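Local coordinates for phosphate-specific transport system accessory protein PhoU homolog (Pseudomonas aeruginosa, PDB 4Q25), which probably takes part in regulating phosphate uptake, as a homodimeric, all-helical negative regulator of the Pho regulon, at residues V55-D59 with G104-S108; P124-E129 with E176-Y180; V137-V141 with I204-R209. All coordinates share one frame; numbering follows the deposited sequence.

Contact 1: V55-D59 with G104-S108; sequences VREID and GDEAS
Gly-104 meets Asp-59 through its peptide group: OD1 of Asp-59 rests 3.3 Å from C of Gly-104. Both this OD1 and the carbonyl O of Gly-104 are acceptors, so their proximity is not a hydrogen bond; that O already receives N of Ser-108 within its own helix. The next residue, Asp-105, sends its CB away from 55-59, yet one carboxylate oxygen still comes near that of Asp-59, with OD2 of Asp-59 3.8 Å from OD1 of Asp-105 and the two planes nearly coplanar (13°). Its other oxygen, OD2, forms a salt bridge with Lys-109. Ala-107 contributes chiefly backbone, its O being 4.1 Å from CG1 of Val-55, a methyl that also reaches CA of Ser-108. At Ser-108 the backbones draw nearest, 5.2 Å between its CA and that of Arg-56. With OG anti to the backbone N (chi1 172°), the hydroxyl comes 3.9 Å from CB of Arg-56 and lies at the guanidinium edge without bonding to it. Asp-59 is presented by a type I turn, Arg-56 to Asp-59, closed by N of Asp-59 on O of Arg-56 at 3.0 Å. The turn joins helices 49-56 and 59-78 and packs them on helix 84-120. Since no hydrogen bond spans the segments, van der Waals fit carries the join, while Lys-109 probably offsets the repulsion between the carboxylates.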
# COMPACT_ATOMS: atom_id res chain seq x y z
N VAL A 55 -19.21 -4.93 1.22
CA VAL A 55 -18.05 -4.08 1.11
C VAL A 55 -17.04 -4.61 0.09
O VAL A 55 -16.40 -3.83 -0.60
CB VAL A 55 -17.35 -3.93 2.48
CG1 VAL A 55 -15.95 -3.41 2.32
CG2 VAL A 55 -18.20 -3.06 3.38
N ARG A 56 -16.80 -5.89 0.05
CA ARG A 56 -15.89 -6.43 -0.93
C ARG A 56 -16.40 -6.25 -2.34
O ARG A 56 -15.67 -5.96 -3.22
CB ARG A 56 -15.57 -7.88 -0.63
CG ARG A 56 -15.81 -8.24 0.80
CD ARG A 56 -14.69 -9.01 1.43
NE ARG A 56 -13.93 -9.75 0.44
CZ ARG A 56 -14.04 -11.04 0.21
NH1 ARG A 56 -14.91 -11.76 0.88
NH2 ARG A 56 -13.28 -11.61 -0.71
N GLU A 57 -17.67 -6.43 -2.54
CA GLU A 57 -18.28 -6.29 -3.85
C GLU A 57 -18.31 -4.86 -4.41
O GLU A 57 -18.64 -4.65 -5.56
CB GLU A 57 -19.71 -6.85 -3.81
CG GLU A 57 -19.72 -8.36 -3.65
CD GLU A 57 -21.08 -8.91 -3.34
OE1 GLU A 57 -22.02 -8.09 -3.19
OE2 GLU A 57 -21.19 -10.15 -3.24
N ILE A 58 -17.99 -3.87 -3.58
CA ILE A 58 -17.94 -2.49 -4.04
C ILE A 58 -16.53 -2.25 -4.60
O ILE A 58 -16.30 -1.36 -5.43
CB ILE A 58 -18.26 -1.52 -2.88
CG1 ILE A 58 -19.76 -1.58 -2.54
CG2 ILE A 58 -17.89 -0.09 -3.22
CD1 ILE A 58 -20.08 -1.21 -1.09
N ASP A 59 -15.58 -3.07 -4.15
CA ASP A 59 -14.18 -2.78 -4.37
C ASP A 59 -13.86 -2.78 -5.86
O ASP A 59 -12.97 -2.06 -6.31
CB ASP A 59 -13.26 -3.70 -3.53
CG ASP A 59 -11.96 -2.99 -3.11
OD1 ASP A 59 -11.97 -1.73 -2.86
OD2 ASP A 59 -10.91 -3.69 -3.07
N GLY A 104 -9.78 1.75 0.03
CA GLY A 104 -10.85 0.81 -0.31
C GLY A 104 -10.39 -0.64 -0.20
O GLY A 104 -11.12 -1.51 0.31
N ASP A 105 -9.17 -0.91 -0.64
CA ASP A 105 -8.62 -2.23 -0.47
C ASP A 105 -8.43 -2.61 1.02
O ASP A 105 -8.71 -3.73 1.40
CB ASP A 105 -7.30 -2.39 -1.22
CG ASP A 105 -6.79 -3.82 -1.18
OD1 ASP A 105 -7.53 -4.77 -1.59
OD2 ASP A 105 -5.66 -3.99 -0.70
N GLU A 106 -7.94 -1.68 1.84
CA GLU A 106 -7.78 -1.96 3.25
C GLU A 106 -9.15 -2.18 3.92
O GLU A 106 -9.27 -3.02 4.77
CB GLU A 106 -7.03 -0.84 3.97
CG GLU A 106 -5.58 -0.66 3.54
CD GLU A 106 -4.69 -1.85 3.86
OE1 GLU A 106 -3.61 -1.94 3.24
OE2 GLU A 106 -5.05 -2.70 4.71
N ALA A 107 -10.15 -1.39 3.53
CA ALA A 107 -11.49 -1.55 4.04
C ALA A 107 -11.94 -2.96 3.79
O ALA A 107 -12.60 -3.58 4.63
CB ALA A 107 -12.45 -0.59 3.37
N SER A 108 -11.60 -3.45 2.61
CA SER A 108 -12.06 -4.73 2.15
C SER A 108 -11.35 -5.86 2.91
O SER A 108 -11.97 -6.89 3.21
CB SER A 108 -11.94 -4.83 0.61
OG SER A 108 -12.20 -6.13 0.19

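Contact 2: P124-E129 with E176-Y180; sequences PRGYVE and ELVTY
The Arg-125 guanidinium has the Tyr-180 ring over one face, CD1 of Tyr-180 standing 3.6 Å above the guanidinium plane near its centre. The two planes are inclined by 37°, so this is a tilted overlap and not a parallel stack. At the guanidinium edge, near its plane, lies the Glu-176 carboxylate, but NH2 of Arg-125 and OE2 of Glu-176 are 4.1 Å apart, beyond a salt bridge. On the tyrosine's side, one ring face carries CD of Arg-125, displaced toward the rim. Pro-124 approaches the same ring obliquely, its CG 3.3 Å from OH and 3.6 Å from CE2 of Tyr-180. The tyrosine reaches both residues because its CG is anti to the backbone N (chi1 -178°), which carries the ring out toward 124-129.

Deeper in, CD2 of Leu-177 sits 3.5 Å from CB of Arg-125 and 4.1 Å from CA of Gly-126. Leu-177 also packs on Val-191, Ile-194 and Leu-198 of helix 188-220. Gly-126 is the N-cap of helix 127-149, and its phi of 113° is one that glycine tolerates far better than residues with a CB. The chain entering that helix is thus packed against the late turns of helix 153-183, near the end of a three-helix bundle. On the far side of this helix, Val-178 packs on Leu-192 of the second subunit. Apolar contact and the guanidinium lying on the tyrosine ring do the holding; Glu-176 probably adds long-range attraction to Arg-125, whose exact pose may also reflect the crystal neighbour it touches.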
# COMPACT_ATOMS: atom_id res chain seq x y z
N PRO A 124 -11.61 -11.96 22.61
CA PRO A 124 -11.91 -11.46 23.96
C PRO A 124 -11.36 -10.06 24.19
O PRO A 124 -11.67 -9.44 25.20
CB PRO A 124 -11.25 -12.49 24.88
CG PRO A 124 -10.25 -13.21 24.03
CD PRO A 124 -10.52 -12.93 22.58
N ARG A 125 -10.58 -9.54 23.23
CA ARG A 125 -10.04 -8.21 23.33
C ARG A 125 -10.09 -7.49 21.99
O ARG A 125 -10.05 -8.13 20.94
CB ARG A 125 -8.57 -8.32 23.78
CG ARG A 125 -8.19 -7.44 24.95
CD ARG A 125 -8.81 -7.90 26.25
NE ARG A 125 -7.90 -7.66 27.37
CZ ARG A 125 -8.03 -8.21 28.56
NH1 ARG A 125 -9.06 -9.03 28.81
NH2 ARG A 125 -7.14 -7.94 29.51
N GLY A 126 -10.20 -6.16 22.03
CA GLY A 126 -9.88 -5.30 20.88
C GLY A 126 -10.99 -4.54 20.19
O GLY A 126 -10.73 -3.72 19.33
N TYR A 127 -12.24 -4.80 20.53
CA TYR A 127 -13.33 -4.20 19.79
C TYR A 127 -13.47 -2.70 20.03
O TYR A 127 -13.80 -1.92 19.09
CB TYR A 127 -14.65 -4.94 20.08
CG TYR A 127 -14.66 -6.32 19.48
CD1 TYR A 127 -14.93 -6.49 18.12
CD2 TYR A 127 -14.36 -7.44 20.23
CE1 TYR A 127 -14.91 -7.74 17.54
CE2 TYR A 127 -14.36 -8.70 19.65
CZ TYR A 127 -14.62 -8.85 18.31
OH TYR A 127 -14.62 -10.12 17.75
N VAL A 128 -13.25 -2.26 21.27
CA VAL A 128 -13.35 -0.84 21.57
C VAL A 128 -12.25 -0.13 20.83
O VAL A 128 -12.47 0.92 20.30
CB VAL A 128 -13.36 -0.52 23.08
CG1 VAL A 128 -12.05 -0.92 23.76
CG2 VAL A 128 -13.58 0.97 23.29
N GLU A 129 -11.07 -0.74 20.76
CA GLU A 129 -9.95 -0.15 20.03
C GLU A 129 -10.19 -0.06 18.50
O GLU A 129 -9.83 0.94 17.86
CB GLU A 129 -8.66 -0.89 20.30
CG GLU A 129 -8.19 -0.80 21.76
CD GLU A 129 -8.56 -2.01 22.60
OE1 GLU A 129 -9.63 -2.61 22.34
OE2 GLU A 129 -7.78 -2.33 23.54
N GLU A 176 -1.33 -4.16 24.17
CA GLU A 176 -2.43 -4.79 24.92
C GLU A 176 -2.71 -6.20 24.36
O GLU A 176 -2.77 -7.19 25.10
CB GLU A 176 -3.69 -3.92 24.80
CG GLU A 176 -4.83 -4.35 25.70
CD GLU A 176 -4.53 -4.05 27.15
OE1 GLU A 176 -3.98 -2.96 27.44
OE2 GLU A 176 -4.84 -4.91 28.00
N LEU A 177 -2.82 -6.27 23.04
CA LEU A 177 -3.23 -7.50 22.36
C LEU A 177 -2.16 -8.57 22.32
O LEU A 177 -2.45 -9.74 22.55
CB LEU A 177 -3.78 -7.18 20.97
CG LEU A 177 -5.03 -6.29 21.01
CD1 LEU A 177 -5.36 -5.73 19.64
CD2 LEU A 177 -6.21 -7.07 21.54
N VAL A 178 -0.91 -8.21 22.04
CA VAL A 178 0.18 -9.21 22.08
C VAL A 178 0.30 -9.81 23.51
O VAL A 178 0.22 -11.02 23.68
CB VAL A 178 1.52 -8.64 21.56
CG1 VAL A 178 2.68 -9.61 21.81
CG2 VAL A 178 1.43 -8.38 20.06
N THR A 179 0.39 -8.96 24.54
CA THR A 179 0.57 -9.47 25.91
C THR A 179 -0.64 -10.32 26.28
O THR A 179 -0.50 -11.35 26.95
CB THR A 179 0.81 -8.34 26.95
OG1 THR A 179 -0.31 -7.46 26.97
CG2 THR A 179 2.04 -7.49 26.57
N TYR A 180 -1.82 -9.94 25.80
CA TYR A 180 -3.00 -10.77 26.03
C TYR A 180 -2.91 -12.14 25.35
O TYR A 180 -3.29 -13.15 25.95
CB TYR A 180 -4.29 -10.08 25.65
CG TYR A 180 -5.45 -10.97 25.97
CD1 TYR A 180 -6.04 -10.95 27.22
CD2 TYR A 180 -5.93 -11.87 25.03
CE1 TYR A 180 -7.10 -11.77 27.52
CE2 TYR A 180 -6.96 -12.71 25.35
CZ TYR A 180 -7.54 -12.66 26.59
OH TYR A 180 -8.57 -13.52 26.86

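Contact 3: V137-V141 with I204-R209; sequences VQKMV and IGDHAR
Val-137 and Ile-204 meet methyl to methyl, CG1 of Val-137 being 3.2 Å from CG2 of Ile-204. That is tighter than usual carbon contact, so the exact placement of these methyls is doubtful, although the close fit itself is plain from the backbones: CA of Val-137 and CA of Gly-205 are only 4.9 Å apart. One turn on, CG2 of Val-141 touches CG2 of Ile-204 at 4.0 Å and CB of Ala-208 equally closely. Ala-208 presses its CB against the backbone of Met-140, 3.7 Å from the carbonyl O, and also meets the Met-140 CB. The methionine chain bends only at its last torsion (chi3 67°), which brings CE beside the carbonyl oxygen of Gly-205, 3.3 Å from that O. This oxygen is already engaged by N of Arg-209 in the helix, so the methyl adds packing around a satisfied carbonyl.

Behind this first shell, the helix segments run nearly parallel, 22° between directions, with axes 8.6 Å apart. Gly-205 and Ala-208 put little side-chain bulk at the two closest backbone approaches, which goes with that spacing. In this three-helix bundle, helix 153-183, which links the two helices in the chain, packs its Val-166 on both Val-137 and Met-140, while Ile-204 reaches Val-37 and Ile-103. Farther out, Arg-209 forms a salt bridge with Asp-163, and Asp-206 lies near Asp-163 and Asp-167, in positions consistent with the E(D)XXXD motifs that bind metal in some PhoU relatives.

The apolar interface itself has no hydrogen bond between the segments, so van der Waals contact joins them, and the salt bridge of Arg-209 lies at the margin, where it probably balances part of the acidic charge.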
# COMPACT_ATOMS: atom_id res chain seq x y z
N VAL A 137 -10.01 7.38 11.89
CA VAL A 137 -9.39 7.26 10.58
C VAL A 137 -10.43 7.52 9.46
O VAL A 137 -10.11 8.05 8.41
CB VAL A 137 -8.77 5.86 10.54
CG1 VAL A 137 -8.19 5.52 9.18
CG2 VAL A 137 -7.90 5.59 11.76
N GLN A 138 -11.68 7.17 9.71
CA GLN A 138 -12.75 7.53 8.81
C GLN A 138 -12.91 9.04 8.79
O GLN A 138 -13.16 9.61 7.73
CB GLN A 138 -14.05 6.87 9.23
CG GLN A 138 -15.26 7.15 8.31
CD GLN A 138 -16.51 6.42 8.79
OE1 GLN A 138 -16.42 5.27 9.23
NE2 GLN A 138 -17.66 7.08 8.74
N LYS A 139 -12.77 9.68 9.96
CA LYS A 139 -12.84 11.14 10.05
C LYS A 139 -11.70 11.78 9.26
O LYS A 139 -11.93 12.65 8.46
CB LYS A 139 -12.84 11.68 11.49
CG LYS A 139 -13.42 13.10 11.55
CD LYS A 139 -13.40 13.74 12.94
CE LYS A 139 -14.25 15.02 13.00
NZ LYS A 139 -14.85 15.30 14.36
N MET A 140 -10.49 11.33 9.50
CA MET A 140 -9.34 11.73 8.69
C MET A 140 -9.60 11.67 7.19
O MET A 140 -9.18 12.55 6.45
CB MET A 140 -8.13 10.88 9.02
CG MET A 140 -7.57 11.13 10.40
SD MET A 140 -6.19 10.08 10.81
CE MET A 140 -4.95 10.67 9.68
N VAL A 141 -10.32 10.64 6.72
CA VAL A 141 -10.65 10.54 5.31
C VAL A 141 -11.63 11.63 4.88
O VAL A 141 -11.35 12.32 3.91
CB VAL A 141 -11.22 9.16 4.94
CG1 VAL A 141 -11.82 9.16 3.54
CG2 VAL A 141 -10.13 8.12 5.01
N ILE A 204 -5.26 3.03 6.52
CA ILE A 204 -6.26 3.96 6.01
C ILE A 204 -5.96 5.42 6.47
O ILE A 204 -6.08 6.35 5.70
CB ILE A 204 -7.65 3.49 6.39
CG1 ILE A 204 -7.98 2.24 5.57
CG2 ILE A 204 -8.69 4.58 6.14
CD1 ILE A 204 -9.24 1.54 6.02
N GLY A 205 -5.53 5.57 7.71
CA GLY A 205 -5.13 6.86 8.23
C GLY A 205 -3.86 7.38 7.61
O GLY A 205 -3.74 8.57 7.37
N ASP A 206 -2.88 6.50 7.37
CA ASP A 206 -1.68 6.89 6.63
C ASP A 206 -2.05 7.45 5.25
O ASP A 206 -1.51 8.46 4.86
CB ASP A 206 -0.70 5.74 6.48
CG ASP A 206 -0.12 5.29 7.78
OD1 ASP A 206 -0.37 5.94 8.84
OD2 ASP A 206 0.56 4.25 7.74
N HIS A 207 -2.99 6.81 4.54
CA HIS A 207 -3.40 7.31 3.22
C HIS A 207 -4.23 8.61 3.24
O HIS A 207 -4.16 9.43 2.33
CB HIS A 207 -4.14 6.23 2.44
CG HIS A 207 -3.27 5.09 2.00
ND1 HIS A 207 -2.40 5.19 0.94
CD2 HIS A 207 -3.16 3.82 2.47
CE1 HIS A 207 -1.78 4.04 0.79
NE2 HIS A 207 -2.21 3.20 1.72
N ALA A 208 -5.05 8.79 4.26
CA ALA A 208 -5.73 10.05 4.44
C ALA A 208 -4.72 11.17 4.62
O ALA A 208 -4.88 12.24 4.07
CB ALA A 208 -6.64 10.00 5.66
N ARG A 209 -3.68 10.90 5.39
CA ARG A 209 -2.57 11.81 5.62
C ARG A 209 -1.88 12.15 4.33
O ARG A 209 -1.62 13.31 4.08
CB ARG A 209 -1.58 11.22 6.62
CG ARG A 209 -0.37 12.06 6.93
CD ARG A 209 0.89 11.48 6.32
NE ARG A 209 1.49 10.46 7.18
CZ ARG A 209 1.85 9.24 6.79
NH1 ARG A 209 1.68 8.83 5.53
NH2 ARG A 209 2.38 8.40 7.68

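In the fold
The two PhoU domains meet where contact 1 touches contact 3: CB of Glu-106 is 3.6 Å from CG1 of Ile-204, and the centres of the two contacts are about 15 Å apart. Here helix 84-120 packs on helix 188-220, and each carries a Gly-Asp-x-Ala sequence, at 104-107 and 205-208. Contacts 2 and 3 share helix 127-149 and alternate along the chain, yet their centres lie 22 Å apart and their nearest atoms about 8 Å apart. Contact 2 is peripheral, 23 Å from the chain centre against 5 Å for contact 3. Contacts 1 and 2 remain separate, about 14 Å between nearest atoms.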